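Local coordinates for protein rubber oxygenase (Streptomyces sp., PDB 5O1L) that is a secreted heme b oxygenase that cleaves the double bonds of poly(cis-1,4-isoprene) in rubber with dioxygen, giving oligo-isoprenoids with keto and aldehyde ends, at residues A[34-39]-A[272-277]; A[49-54]-A[223-228]; A[105-110]-A[265-270]; A[144-149]-A[291-296]. All blocks are in the same frame, centred on the assembly; numbering follows the deposited sequence.

Contact 1 of 4, residues A[34-39]-A[272-277]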
# COMPACT_ATOMS: atom_id res chain seq x y z
N TRP A 34 2.30 -10.57 23.02
CA TRP A 34 1.67 -9.39 22.43
C TRP A 34 2.14 -9.24 20.96
O TRP A 34 3.35 -9.34 20.66
CB TRP A 34 2.16 -8.13 23.15
CG TRP A 34 1.56 -6.86 22.86
CD1 TRP A 34 0.30 -6.61 22.49
CD2 TRP A 34 2.17 -5.58 22.98
NE1 TRP A 34 0.08 -5.26 22.33
CE2 TRP A 34 1.23 -4.63 22.64
CE3 TRP A 34 3.44 -5.16 23.32
CZ2 TRP A 34 1.51 -3.29 22.66
CZ3 TRP A 34 3.69 -3.86 23.38
CH2 TRP A 34 2.76 -2.93 23.02
N THR A 35 1.17 -8.90 20.12
CA THR A 35 1.52 -8.73 18.69
C THR A 35 2.52 -7.59 18.44
O THR A 35 3.23 -7.63 17.44
CB THR A 35 0.22 -8.57 17.91
OG1 THR A 35 0.50 -8.82 16.52
CG2 THR A 35 -0.37 -7.26 17.99
N TRP A 36 2.57 -6.59 19.34
CA TRP A 36 3.47 -5.47 19.24
C TRP A 36 4.73 -5.61 20.03
O TRP A 36 5.43 -4.60 20.20
CB TRP A 36 2.77 -4.14 19.34
CG TRP A 36 1.65 -3.97 18.49
CD1 TRP A 36 0.37 -3.78 18.83
CD2 TRP A 36 1.69 -3.85 17.03
NE1 TRP A 36 -0.43 -3.51 17.71
CE2 TRP A 36 0.38 -3.56 16.59
CE3 TRP A 36 2.73 -3.89 16.09
CZ2 TRP A 36 0.05 -3.41 15.24
CZ3 TRP A 36 2.38 -3.70 14.76
CH2 TRP A 36 1.08 -3.43 14.36
N SER A 37 5.00 -6.82 20.48
CA SER A 37 6.20 -7.12 21.28
C SER A 37 7.37 -6.74 20.34
O SER A 37 7.39 -7.18 19.18
CB SER A 37 6.37 -8.56 21.54
OG SER A 37 7.58 -8.67 22.25
N PRO A 38 8.37 -6.06 20.83
CA PRO A 38 9.54 -5.88 19.98
C PRO A 38 10.24 -7.19 19.65
O PRO A 38 11.01 -7.24 18.67
CB PRO A 38 10.50 -5.05 20.89
CG PRO A 38 9.65 -4.41 21.92
CD PRO A 38 8.46 -5.27 22.09
N SER A 39 9.99 -8.27 20.35
CA SER A 39 10.64 -9.54 20.11
C SER A 39 10.49 -10.12 18.72
O SER A 39 11.34 -10.83 18.26
CB SER A 39 10.22 -10.58 21.13
OG SER A 39 8.81 -10.80 21.07
N ASP A 272 11.37 0.40 13.61
CA ASP A 272 11.77 -0.98 13.43
C ASP A 272 11.17 -1.86 14.49
O ASP A 272 11.08 -3.08 14.24
CB ASP A 272 13.28 -1.11 13.43
CG ASP A 272 13.96 -0.47 12.25
OD1 ASP A 272 13.21 -0.09 11.28
OD2 ASP A 272 15.22 -0.38 12.27
N GLU A 273 10.78 -1.33 15.64
CA GLU A 273 10.16 -2.13 16.67
C GLU A 273 8.75 -2.62 16.33
O GLU A 273 8.24 -3.47 17.04
CB GLU A 273 10.02 -1.28 17.98
CG GLU A 273 11.34 -0.93 18.57
CD GLU A 273 11.27 0.03 19.76
OE1 GLU A 273 10.14 0.39 20.24
OE2 GLU A 273 12.39 0.39 20.21
N TYR A 274 8.18 -2.12 15.23
CA TYR A 274 6.84 -2.52 14.78
C TYR A 274 6.83 -3.26 13.45
O TYR A 274 5.77 -3.67 12.97
CB TYR A 274 5.86 -1.31 14.73
CG TYR A 274 5.83 -0.57 16.06
CD1 TYR A 274 5.62 -1.19 17.25
CD2 TYR A 274 6.08 0.77 16.06
CE1 TYR A 274 5.57 -0.48 18.42
CE2 TYR A 274 6.06 1.51 17.22
CZ TYR A 274 5.80 0.83 18.39
OH TYR A 274 5.77 1.57 19.61
N ILE A 275 7.95 -3.37 12.79
CA ILE A 275 8.01 -4.06 11.48
C ILE A 275 8.27 -5.54 11.71
O ILE A 275 9.24 -5.88 12.39
CB ILE A 275 9.16 -3.47 10.61
CG1 ILE A 275 9.04 -1.94 10.46
CG2 ILE A 275 9.24 -4.19 9.29
CD1 ILE A 275 10.21 -1.31 9.80
N PRO A 276 7.44 -6.44 11.21
CA PRO A 276 7.69 -7.86 11.46
C PRO A 276 8.96 -8.35 10.87
O PRO A 276 9.30 -7.99 9.75
CB PRO A 276 6.50 -8.62 10.83
CG PRO A 276 5.73 -7.58 10.13
CD PRO A 276 6.26 -6.20 10.39
N ALA A 277 9.70 -9.19 11.61
CA ALA A 277 10.99 -9.67 11.12
C ALA A 277 10.93 -10.85 10.14
O ALA A 277 11.84 -11.02 9.34
CB ALA A 277 11.93 -10.13 12.28
O HOH W 1 7.46 -3.07 19.70
O HOH W 2 6.43 -5.55 16.95
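Trp-36 meets Tyr-274 across two loops, and these two residues, with Glu-273, bury most of the surface in the contact. The six-membered part of the indole does the touching. Its CE3 lies 4.1 Å from CD1 of Tyr-274, while CZ3 approaches Tyr-274 O at 3.8 Å, with the carbonyl oxygen near the indole plane at the ring edge. The two side chains cross at about a right angle, so they share only a small patch instead of stacking. In Trp-36, CG stands anti to the carbonyl carbon (chi1 -50°), which starts the indole off beside the backbone N. One face of the ring is covered near its rim by Thr-35 CG2. Trp-36 lies within a type I turn from Trp-34 to Ser-37, closed by Ser-37 N to Trp-34 O at 3.0 Å.

Glu-273 contributes chiefly through its carbonyl. Glu-273 O sits 4.0 Å from Pro-38 CA and accepts from two waters. The first water spans 2.8 Å to Glu-273 O and 2.6 Å to Trp-36 O. The second lies 2.8 Å from Glu-273 O and 2.9 Å from Ser-37 O. Farther out, the hydroxyl of Tyr-274 donates to Val-49 O, and Pro-51 packs against both aromatic rings.

No direct hydrogen bond joins the segments. Glu-273 O faces Trp-36 O and Ser-37 O with no N-H between. The polar half of the contact therefore depends on water to supply the protons, while the aromatic half is probably held by van der Waals packing, with a carbonyl at the electropositive indole edge.

Contact 2 of 4, residues A[49-54]-A[223-228]. With HEM (protoporphyrin IX containing Fe), chain C.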
# COMPACT_ATOMS: atom_id res chain seq x y z
N VAL A 49 6.09 -0.26 23.55
CA VAL A 49 5.22 0.94 23.52
C VAL A 49 4.10 0.68 22.59
O VAL A 49 4.34 0.25 21.46
CB VAL A 49 6.01 2.21 23.08
CG1 VAL A 49 5.03 3.35 22.96
CG2 VAL A 49 7.12 2.51 24.07
N ASP A 50 2.86 0.88 22.97
CA ASP A 50 1.72 0.64 22.09
C ASP A 50 1.70 1.58 20.86
O ASP A 50 1.58 2.81 20.99
CB ASP A 50 0.46 0.89 22.91
CG ASP A 50 -0.83 0.57 22.19
OD1 ASP A 50 -0.85 0.19 21.02
OD2 ASP A 50 -1.87 0.80 22.88
N PRO A 51 1.79 0.99 19.65
CA PRO A 51 1.86 1.81 18.46
C PRO A 51 0.58 2.51 18.07
O PRO A 51 0.59 3.36 17.17
CB PRO A 51 2.31 0.83 17.39
CG PRO A 51 1.77 -0.48 17.84
CD PRO A 51 1.86 -0.43 19.34
N GLU A 52 -0.52 2.23 18.78
CA GLU A 52 -1.74 3.05 18.65
C GLU A 52 -1.51 4.48 19.07
O GLU A 52 -2.29 5.36 18.68
CB GLU A 52 -2.91 2.41 19.43
CG GLU A 52 -3.34 1.12 18.78
CD GLU A 52 -4.27 1.29 17.61
OE1 GLU A 52 -4.83 2.43 17.45
OE2 GLU A 52 -4.52 0.28 16.91
N TYR A 53 -0.48 4.73 19.89
CA TYR A 53 -0.20 6.05 20.43
C TYR A 53 1.15 6.58 20.09
O TYR A 53 1.77 7.34 20.81
CB TYR A 53 -0.47 6.06 21.95
CG TYR A 53 -1.90 5.68 22.30
CD1 TYR A 53 -2.91 6.63 22.26
CD2 TYR A 53 -2.23 4.40 22.66
CE1 TYR A 53 -4.20 6.34 22.67
CE2 TYR A 53 -3.52 4.07 23.07
CZ TYR A 53 -4.50 5.04 23.05
OH TYR A 53 -5.80 4.72 23.42
N VAL A 54 1.61 6.15 18.91
CA VAL A 54 2.87 6.60 18.34
C VAL A 54 2.57 7.04 16.92
O VAL A 54 1.89 6.35 16.17
CB VAL A 54 3.95 5.50 18.38
CG1 VAL A 54 5.25 5.97 17.79
CG2 VAL A 54 4.17 4.93 19.79
N SER A 223 -1.65 6.58 12.89
CA SER A 223 -0.69 6.07 13.88
C SER A 223 0.20 4.99 13.25
O SER A 223 -0.09 4.50 12.15
CB SER A 223 -1.42 5.45 15.09
OG SER A 223 -2.08 4.27 14.69
N GLN A 224 1.29 4.66 13.92
CA GLN A 224 2.18 3.56 13.52
C GLN A 224 1.36 2.29 13.32
O GLN A 224 1.60 1.51 12.38
CB GLN A 224 3.24 3.29 14.59
CG GLN A 224 4.25 4.43 14.78
CD GLN A 224 5.38 4.37 13.82
OE1 GLN A 224 5.85 5.41 13.31
NE2 GLN A 224 5.80 3.18 13.50
N ALA A 225 0.45 2.02 14.26
CA ALA A 225 -0.41 0.83 14.17
C ALA A 225 -1.24 0.88 12.89
O ALA A 225 -1.38 -0.13 12.18
CB ALA A 225 -1.30 0.71 15.42
N ASP A 226 -1.81 2.04 12.59
CA ASP A 226 -2.59 2.19 11.40
C ASP A 226 -1.76 1.92 10.09
O ASP A 226 -2.23 1.21 9.17
CB ASP A 226 -3.18 3.62 11.29
CG ASP A 226 -4.17 3.98 12.40
OD1 ASP A 226 -4.88 3.08 12.85
OD2 ASP A 226 -4.33 5.22 12.60
N ILE A 227 -0.54 2.40 10.10
CA ILE A 227 0.34 2.19 8.94
C ILE A 227 0.55 0.68 8.77
O ILE A 227 0.49 0.15 7.63
CB ILE A 227 1.63 2.97 9.02
CG1 ILE A 227 1.35 4.48 9.09
CG2 ILE A 227 2.58 2.61 7.86
CD1 ILE A 227 2.59 5.28 9.35
N MET A 228 0.82 -0.01 9.87
CA MET A 228 1.05 -1.47 9.79
C MET A 228 -0.18 -2.27 9.38
O MET A 228 -0.07 -3.24 8.67
CB MET A 228 1.70 -1.98 11.07
CG MET A 228 3.12 -1.58 11.16
SD MET A 228 4.18 -2.02 9.73
CE MET A 228 3.86 -3.69 9.62
CHA HEM C . -1.03 10.03 1.27
CHB HEM C . 1.15 5.82 0.89
CHC HEM C . -0.75 4.46 5.07
CHD HEM C . -3.68 8.23 4.86
C1A HEM C . -0.25 8.99 0.89
C2A HEM C . 0.57 9.07 -0.30
C3A HEM C . 1.15 7.87 -0.43
C4A HEM C . 0.77 7.08 0.65
CMA HEM C . 2.07 7.49 -1.57
CAA HEM C . 0.74 10.26 -1.28
CBA HEM C . -0.41 10.26 -2.30
CGA HEM C . -0.03 11.10 -3.47
O1A HEM C . -0.15 12.31 -3.26
O2A HEM C . 0.41 10.54 -4.55
C1B HEM C . 0.85 5.09 2.03
C2B HEM C . 1.38 3.79 2.27
C3B HEM C . 0.90 3.38 3.43
C4B HEM C . 0.01 4.42 3.93
CMB HEM C . 2.33 3.02 1.39
CAB HEM C . 1.10 2.22 4.27
CBB HEM C . 1.96 1.11 4.01
C1C HEM C . -1.74 5.39 5.40
C2C HEM C . -2.69 5.15 6.47
C3C HEM C . -3.49 6.25 6.39
C4C HEM C . -3.04 7.03 5.26
CMC HEM C . -2.67 4.03 7.47
CAC HEM C . -4.65 6.56 7.23
CBC HEM C . -5.11 5.95 8.40
C1D HEM C . -3.21 9.04 3.85
C2D HEM C . -3.77 10.36 3.53
C3D HEM C . -3.05 10.87 2.54
C4D HEM C . -2.00 9.89 2.25
CMD HEM C . -4.98 10.89 4.20
CAD HEM C . -3.27 12.23 1.82
CBD HEM C . -4.29 11.99 0.72
CGD HEM C . -4.59 13.33 0.04
O1D HEM C . -4.30 13.43 -1.18
O2D HEM C . -5.10 14.32 0.64
NA HEM C . -0.09 7.78 1.48
NB HEM C . 0.02 5.39 3.05
NC HEM C . -1.96 6.50 4.65
ND HEM C . -2.09 8.83 3.11
FE HEM C . -1.02 7.15 3.09
O HOH W 3 -3.91 4.64 16.56
O HOH W 4 -4.46 0.63 14.31
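A capping box begins helix 224-244, and the loop 49-54 completes that helix end from outside: Val-54 O and Pro-51 O accept the first backbone N-H groups. Gln-224 N to Val-54 O is nearly straight (2.9 Å, 173°). Ala-225 N reaches Pro-51 O at 3.2 Å from above the carbonyl plane. The next amide is served within the box itself, Asp-226 N donating to Ser-223 OG at 3.1 Å, and Ser-223 N returns a bond to Asp-226 OD2 at 3.0 Å. Ser-223 OG lies between its backbone N and carbonyl carbon (chi1 68°) and also donates to a water, 2.6 Å away, that in turn donates to Glu-52 O and OE1. An alanine in place of Ser-223 would probably leave the amide of Asp-226 without its cap and the water with one link fewer to the helix.

Ala-225 CB packs on Pro-51 CG (4.1 Å) and is met by Glu-52 OE2 (3.6 Å). A second water donates to both Glu-52 OE2 and Asp-226 OD1. The carboxylates of Glu-52 and Asp-226, which lie near each other, are probably balanced by Arg-147, which forms salt bridges to Glu-52 OE1 and Asp-226 OD1.

On the far side of this first turn, Asp-226 O lies 3.3 Å from the heme methyl CMC. The loop thus closes the start of helix 224-244, which runs past the heme, and Arg-147 ties it to helix 146-154.

Contact 3 of 4, residues A[105-110]-A[265-270]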
# COMPACT_ATOMS: atom_id res chain seq x y z
N ARG A 105 16.15 10.33 4.36
CA ARG A 105 16.50 9.66 3.15
C ARG A 105 17.53 8.51 3.34
O ARG A 105 17.82 7.80 2.42
CB ARG A 105 16.94 10.68 2.10
CG ARG A 105 18.35 11.17 2.43
CD ARG A 105 18.89 12.22 1.47
NE ARG A 105 18.90 11.71 0.11
CZ ARG A 105 19.08 12.39 -1.00
NH1 ARG A 105 19.27 13.71 -0.96
NH2 ARG A 105 18.99 11.76 -2.13
N ARG A 106 18.02 8.36 4.56
CA ARG A 106 19.02 7.32 4.81
C ARG A 106 18.36 5.94 4.87
O ARG A 106 17.39 5.76 5.59
CB ARG A 106 19.69 7.62 6.14
CG ARG A 106 20.56 8.86 6.07
CD ARG A 106 21.05 9.27 7.43
NE ARG A 106 21.84 8.21 8.02
CZ ARG A 106 21.50 7.48 9.08
NH1 ARG A 106 20.37 7.70 9.77
NH2 ARG A 106 22.34 6.52 9.46
N MET A 107 18.95 5.02 4.15
CA MET A 107 18.52 3.61 4.23
C MET A 107 18.89 3.03 5.56
O MET A 107 19.94 3.40 6.12
CB MET A 107 19.19 2.84 3.13
CG MET A 107 18.71 3.25 1.77
SD MET A 107 17.06 2.68 1.34
CE MET A 107 17.46 0.97 0.90
N PRO A 108 18.09 2.07 6.06
CA PRO A 108 18.48 1.46 7.32
C PRO A 108 19.78 0.64 7.15
O PRO A 108 20.05 0.08 6.08
CB PRO A 108 17.32 0.54 7.61
CG PRO A 108 16.70 0.24 6.34
CD PRO A 108 16.89 1.48 5.49
N SER A 109 20.47 0.44 8.27
CA SER A 109 21.70 -0.32 8.26
C SER A 109 21.56 -1.82 7.90
O SER A 109 22.47 -2.46 7.37
CB SER A 109 22.34 -0.28 9.70
OG SER A 109 21.41 -0.82 10.64
N TRP A 110 20.31 -2.32 8.07
CA TRP A 110 19.99 -3.66 7.79
C TRP A 110 19.42 -3.88 6.40
O TRP A 110 19.10 -5.02 6.05
CB TRP A 110 18.99 -4.17 8.83
CG TRP A 110 17.85 -3.25 9.18
CD1 TRP A 110 17.74 -2.37 10.17
CD2 TRP A 110 16.58 -3.17 8.48
NE1 TRP A 110 16.53 -1.72 10.17
CE2 TRP A 110 15.82 -2.21 9.11
CE3 TRP A 110 16.05 -3.83 7.39
CZ2 TRP A 110 14.51 -1.93 8.71
CZ3 TRP A 110 14.72 -3.51 7.02
CH2 TRP A 110 14.02 -2.57 7.68
N ALA A 265 8.66 0.03 4.81
CA ALA A 265 8.00 0.45 6.05
C ALA A 265 8.93 1.36 6.83
O ALA A 265 8.50 2.41 7.31
CB ALA A 265 7.63 -0.75 6.88
N HIS A 266 10.20 0.99 6.96
CA HIS A 266 11.16 1.89 7.69
C HIS A 266 11.24 3.21 6.98
O HIS A 266 11.19 4.26 7.66
CB HIS A 266 12.52 1.21 7.66
CG HIS A 266 13.58 2.00 8.34
ND1 HIS A 266 14.32 3.04 7.80
CD2 HIS A 266 14.07 1.80 9.56
CE1 HIS A 266 15.19 3.45 8.73
NE2 HIS A 266 15.02 2.73 9.83
N MET A 267 11.35 3.22 5.66
CA MET A 267 11.53 4.52 4.95
C MET A 267 10.28 5.34 5.00
O MET A 267 10.34 6.56 4.96
CB MET A 267 11.92 4.24 3.53
CG MET A 267 13.23 3.51 3.36
SD MET A 267 14.63 4.31 4.17
CE MET A 267 14.83 5.83 3.20
N LEU A 268 9.14 4.75 5.21
CA LEU A 268 7.87 5.52 5.44
C LEU A 268 7.75 6.02 6.83
O LEU A 268 6.76 6.73 7.14
CB LEU A 268 6.67 4.65 5.09
CG LEU A 268 6.54 4.35 3.63
CD1 LEU A 268 5.63 3.12 3.35
CD2 LEU A 268 6.02 5.55 2.89
N GLY A 269 8.69 5.71 7.73
CA GLY A 269 8.62 6.19 9.08
C GLY A 269 8.10 5.24 10.12
O GLY A 269 7.95 5.64 11.27
N VAL A 270 7.93 3.96 9.79
CA VAL A 270 7.54 2.96 10.77
C VAL A 270 8.79 2.59 11.61
O VAL A 270 9.84 2.29 11.04
CB VAL A 270 6.95 1.73 10.18
CG1 VAL A 270 6.54 0.79 11.32
CG2 VAL A 270 5.72 2.13 9.31
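His-266, which meets Pro-108 and Trp-110 across the contact, accepts at its carbonyl O from Gly-269 N at 2.9 Å. No hydrogen bond joins 105-110 to 265-270 directly; the contact is made by rings and sulfur.

Both partners of the imidazole lie on one side of its ring. Pro-108 CB sits over the centre of the face, 3.8 Å from the centroid and 7° off the normal, a CH-pi contact. Trp-110 turns an edge toward that face in an offset edge-to-face pair, planes at 90°, with CZ2 of Trp-110 3.9 Å from CD2 of His-266. The indole NE1 is bonded to Asp-272 OD2. CG of His-266 is anti to its backbone N (chi1 179°), on a CB that already points toward the loop. ND1 is buried with no polar partner in the model, but CD2 lies so close to Asp-272 OD1 that the modelled ring flip is doubtful. An alanine in place of His-266 would probably cost Pro-108 its CH-pi contact and open a gap beside it.

Met-267 fills in alongside. Its SD lies 3.4 Å from Arg-106 O, 3.9 Å from Pro-108 CD and 4.1 Å from the SD of Met-107, whose side chain crosses it at about a right angle.

The loop between helices 95-104 and 113-125 therefore rests on the last turn of helix 251-267, which ends in a Schellman motif at Gly-269, with Val-270 N bonded back to Ala-265 O.

Contact 4 of 4, residues A[144-149]-A[291-296]. With HEM (protoporphyrin IX containing Fe), chain C; IMD (imidazole), chain D; IMD (imidazole), chain E.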
# COMPACT_ATOMS: atom_id res chain seq x y z
N ALA A 144 -12.69 -1.18 3.02
CA ALA A 144 -13.16 -1.82 4.23
C ALA A 144 -12.28 -1.58 5.46
O ALA A 144 -12.52 -2.16 6.50
CB ALA A 144 -13.35 -3.31 4.01
N ILE A 145 -11.24 -0.76 5.33
CA ILE A 145 -10.40 -0.35 6.48
C ILE A 145 -10.87 1.02 6.96
O ILE A 145 -10.65 2.02 6.29
CB ILE A 145 -8.90 -0.30 6.09
CG1 ILE A 145 -8.43 -1.68 5.63
CG2 ILE A 145 -8.11 0.14 7.32
CD1 ILE A 145 -7.01 -1.67 5.06
N PRO A 146 -11.59 1.08 8.09
CA PRO A 146 -12.33 2.32 8.37
C PRO A 146 -11.45 3.53 8.52
O PRO A 146 -11.75 4.60 7.94
CB PRO A 146 -13.05 1.97 9.66
CG PRO A 146 -13.33 0.55 9.60
CD PRO A 146 -12.03 -0.02 8.97
N ARG A 147 -10.30 3.41 9.19
CA ARG A 147 -9.46 4.57 9.38
C ARG A 147 -8.80 5.09 8.13
O ARG A 147 -8.66 6.29 7.97
CB ARG A 147 -8.40 4.29 10.42
CG ARG A 147 -8.97 4.26 11.80
CD ARG A 147 -7.92 3.96 12.80
NE ARG A 147 -8.46 4.13 14.18
CZ ARG A 147 -7.79 3.80 15.26
NH1 ARG A 147 -6.59 3.27 15.20
NH2 ARG A 147 -8.33 4.01 16.45
N GLU A 148 -8.40 4.17 7.24
CA GLU A 148 -7.80 4.60 6.01
C GLU A 148 -8.91 5.24 5.17
O GLU A 148 -8.66 6.30 4.57
CB GLU A 148 -7.15 3.38 5.33
CG GLU A 148 -6.35 3.75 4.08
CD GLU A 148 -5.76 2.58 3.35
OE1 GLU A 148 -5.61 1.52 3.93
OE2 GLU A 148 -5.53 2.79 2.13
N SER A 149 -10.08 4.59 5.07
CA SER A 149 -11.18 5.15 4.26
C SER A 149 -11.58 6.53 4.77
O SER A 149 -11.74 7.45 3.94
CB SER A 149 -12.39 4.27 4.28
OG SER A 149 -12.12 3.03 3.61
N ASP A 291 -7.65 -8.46 9.97
CA ASP A 291 -8.94 -9.18 9.74
C ASP A 291 -10.09 -8.66 10.63
O ASP A 291 -11.16 -8.35 10.09
CB ASP A 291 -8.77 -10.70 9.86
CG ASP A 291 -7.80 -11.27 8.84
OD1 ASP A 291 -7.29 -10.52 7.98
OD2 ASP A 291 -7.44 -12.48 8.90
N PRO A 292 -9.86 -8.47 11.93
CA PRO A 292 -10.96 -8.02 12.81
C PRO A 292 -11.42 -6.57 12.67
O PRO A 292 -12.47 -6.21 13.22
CB PRO A 292 -10.38 -8.20 14.22
CG PRO A 292 -9.20 -9.07 14.05
CD PRO A 292 -8.63 -8.69 12.73
N ILE A 293 -10.70 -5.71 11.97
CA ILE A 293 -11.10 -4.34 11.83
C ILE A 293 -11.81 -4.04 10.54
O ILE A 293 -12.33 -2.91 10.41
CB ILE A 293 -9.99 -3.30 12.13
CG1 ILE A 293 -8.78 -3.36 11.18
CG2 ILE A 293 -9.50 -3.50 13.57
CD1 ILE A 293 -9.03 -2.89 9.80
N LEU A 294 -11.85 -5.01 9.61
CA LEU A 294 -12.48 -4.77 8.32
C LEU A 294 -13.98 -4.58 8.57
O LEU A 294 -14.60 -5.34 9.29
CB LEU A 294 -12.27 -5.91 7.32
CG LEU A 294 -10.79 -6.08 6.91
CD1 LEU A 294 -10.70 -7.34 6.05
CD2 LEU A 294 -10.20 -4.92 6.19
N ALA A 295 -14.49 -3.51 8.02
CA ALA A 295 -15.88 -3.10 8.26
C ALA A 295 -16.34 -2.20 7.16
O ALA A 295 -15.63 -1.34 6.70
CB ALA A 295 -16.03 -2.42 9.58
N HIS A 296 -17.64 -2.32 6.81
CA HIS A 296 -18.24 -1.36 5.96
C HIS A 296 -18.39 -0.03 6.68
O HIS A 296 -18.74 -0.01 7.87
CB HIS A 296 -19.62 -1.88 5.56
CG HIS A 296 -20.36 -0.96 4.66
ND1 HIS A 296 -21.14 0.08 5.15
CD2 HIS A 296 -20.40 -0.86 3.31
CE1 HIS A 296 -21.67 0.73 4.14
NE2 HIS A 296 -21.26 0.18 3.01
CHA HEM C . -1.03 10.03 1.27
CHB HEM C . 1.15 5.82 0.89
CHC HEM C . -0.75 4.46 5.07
CHD HEM C . -3.68 8.23 4.86
C1A HEM C . -0.25 8.99 0.89
C2A HEM C . 0.57 9.07 -0.30
C3A HEM C . 1.15 7.87 -0.43
C4A HEM C . 0.77 7.08 0.65
CMA HEM C . 2.07 7.49 -1.57
CAA HEM C . 0.74 10.26 -1.28
CBA HEM C . -0.41 10.26 -2.30
CGA HEM C . -0.03 11.10 -3.47
O1A HEM C . -0.15 12.31 -3.26
O2A HEM C . 0.41 10.54 -4.55
C1B HEM C . 0.85 5.09 2.03
C2B HEM C . 1.38 3.79 2.27
C3B HEM C . 0.90 3.38 3.43
C4B HEM C . 0.01 4.42 3.93
CMB HEM C . 2.33 3.02 1.39
CAB HEM C . 1.10 2.22 4.27
CBB HEM C . 1.96 1.11 4.01
C1C HEM C . -1.74 5.39 5.40
C2C HEM C . -2.69 5.15 6.47
C3C HEM C . -3.49 6.25 6.39
C4C HEM C . -3.04 7.03 5.26
CMC HEM C . -2.67 4.03 7.47
CAC HEM C . -4.65 6.56 7.23
CBC HEM C . -5.11 5.95 8.40
C1D HEM C . -3.21 9.04 3.85
C2D HEM C . -3.77 10.36 3.53
C3D HEM C . -3.05 10.87 2.54
C4D HEM C . -2.00 9.89 2.25
CMD HEM C . -4.98 10.89 4.20
CAD HEM C . -3.27 12.23 1.82
CBD HEM C . -4.29 11.99 0.72
CGD HEM C . -4.59 13.33 0.04
O1D HEM C . -4.30 13.43 -1.18
O2D HEM C . -5.10 14.32 0.64
NA HEM C . -0.09 7.78 1.48
NB HEM C . 0.02 5.39 3.05
NC HEM C . -1.96 6.50 4.65
ND HEM C . -2.09 8.83 3.11
FE HEM C . -1.02 7.15 3.09
N1 IMD D . -4.21 5.13 1.39
C2 IMD D . -3.20 5.24 2.26
N3 IMD D . -2.53 6.31 1.91
C4 IMD D . -3.13 6.92 0.86
C5 IMD D . -4.20 6.14 0.52
N1 IMD E . -4.54 0.91 0.78
C2 IMD E . -4.34 0.81 -0.56
N3 IMD E . -4.14 -0.48 -0.85
C4 IMD E . -4.21 -1.17 0.31
C5 IMD E . -4.47 -0.29 1.35
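A single backbone hydrogen bond, Ala-295 N to Ala-144 O, joins the segments at 2.8 Å; it is close to straight (166°), and the donor lies in the carbonyl plane. Two CA-H...O contacts flank it: Leu-294 CA reaches the same Ala-144 O at 3.2 Å, and Ala-144 CA faces Ala-295 O at 3.5 Å.

Around this bond the side chains pack. Leu-294 CD2 touches Ile-145 CG1 at 3.7 Å and lies near Ala-144 CB. Ile-293 CD1 meets Ile-145 CG2 at 4.0 Å, the two isoleucines crossing at a slant. Pro-146 contributes its ring: CG rests on Ala-295 CB at 4.0 Å, and CD approaches Ile-293 O.

Ile-145 is the N-cap residue of helix 146-154, and Pro-146 opens its first turn, so the loop between helices 279-289 and 298-313 is joined to the start of a helix that lines the heme pocket. Ser-149 N bonds back to Ile-145 O within that turn. Three residues on from the N-cap, Glu-148 extends into the heme pocket toward two imidazoles, probably from the crystallisation liquor: its CG is anti to the backbone N (chi1 -174°), and the chain is extended beyond. Glu-148 OE2 accepts from N1 of the iron-bound imidazole, 2.8 Å away, and from N1 of the second, while OE1 is hydrogen-bonded to Thr-230. Beyond Leu-294, helix 333-339 supplies Val-335 and Met-338 as further packing partners.

The first segments of all four contacts come before any of the second ones, in the order 34-39, 49-54, 105-110 and 144-149; the partners then follow as 223-228, 265-270, 272-277 and 291-296. Contacts 1 and 2 touch, their centres 11 Å apart. The centre of contact 3 lies about 15 Å from that of contact 1, joined by Trp-110 and Asp-272, and 16 Å from that of contact 2, joined by Val-270 and Ile-227. Contacts 2 and 4, centres 16 Å apart, meet through Arg-147. Consecutive helices 224-244 and 251-267 carry contacts 2 and 3. In this strand-free fold, loops 49-54 and 105-110 meet helix ends, 34-39 meets a loop, and in contact 4 a helix start meets a loop.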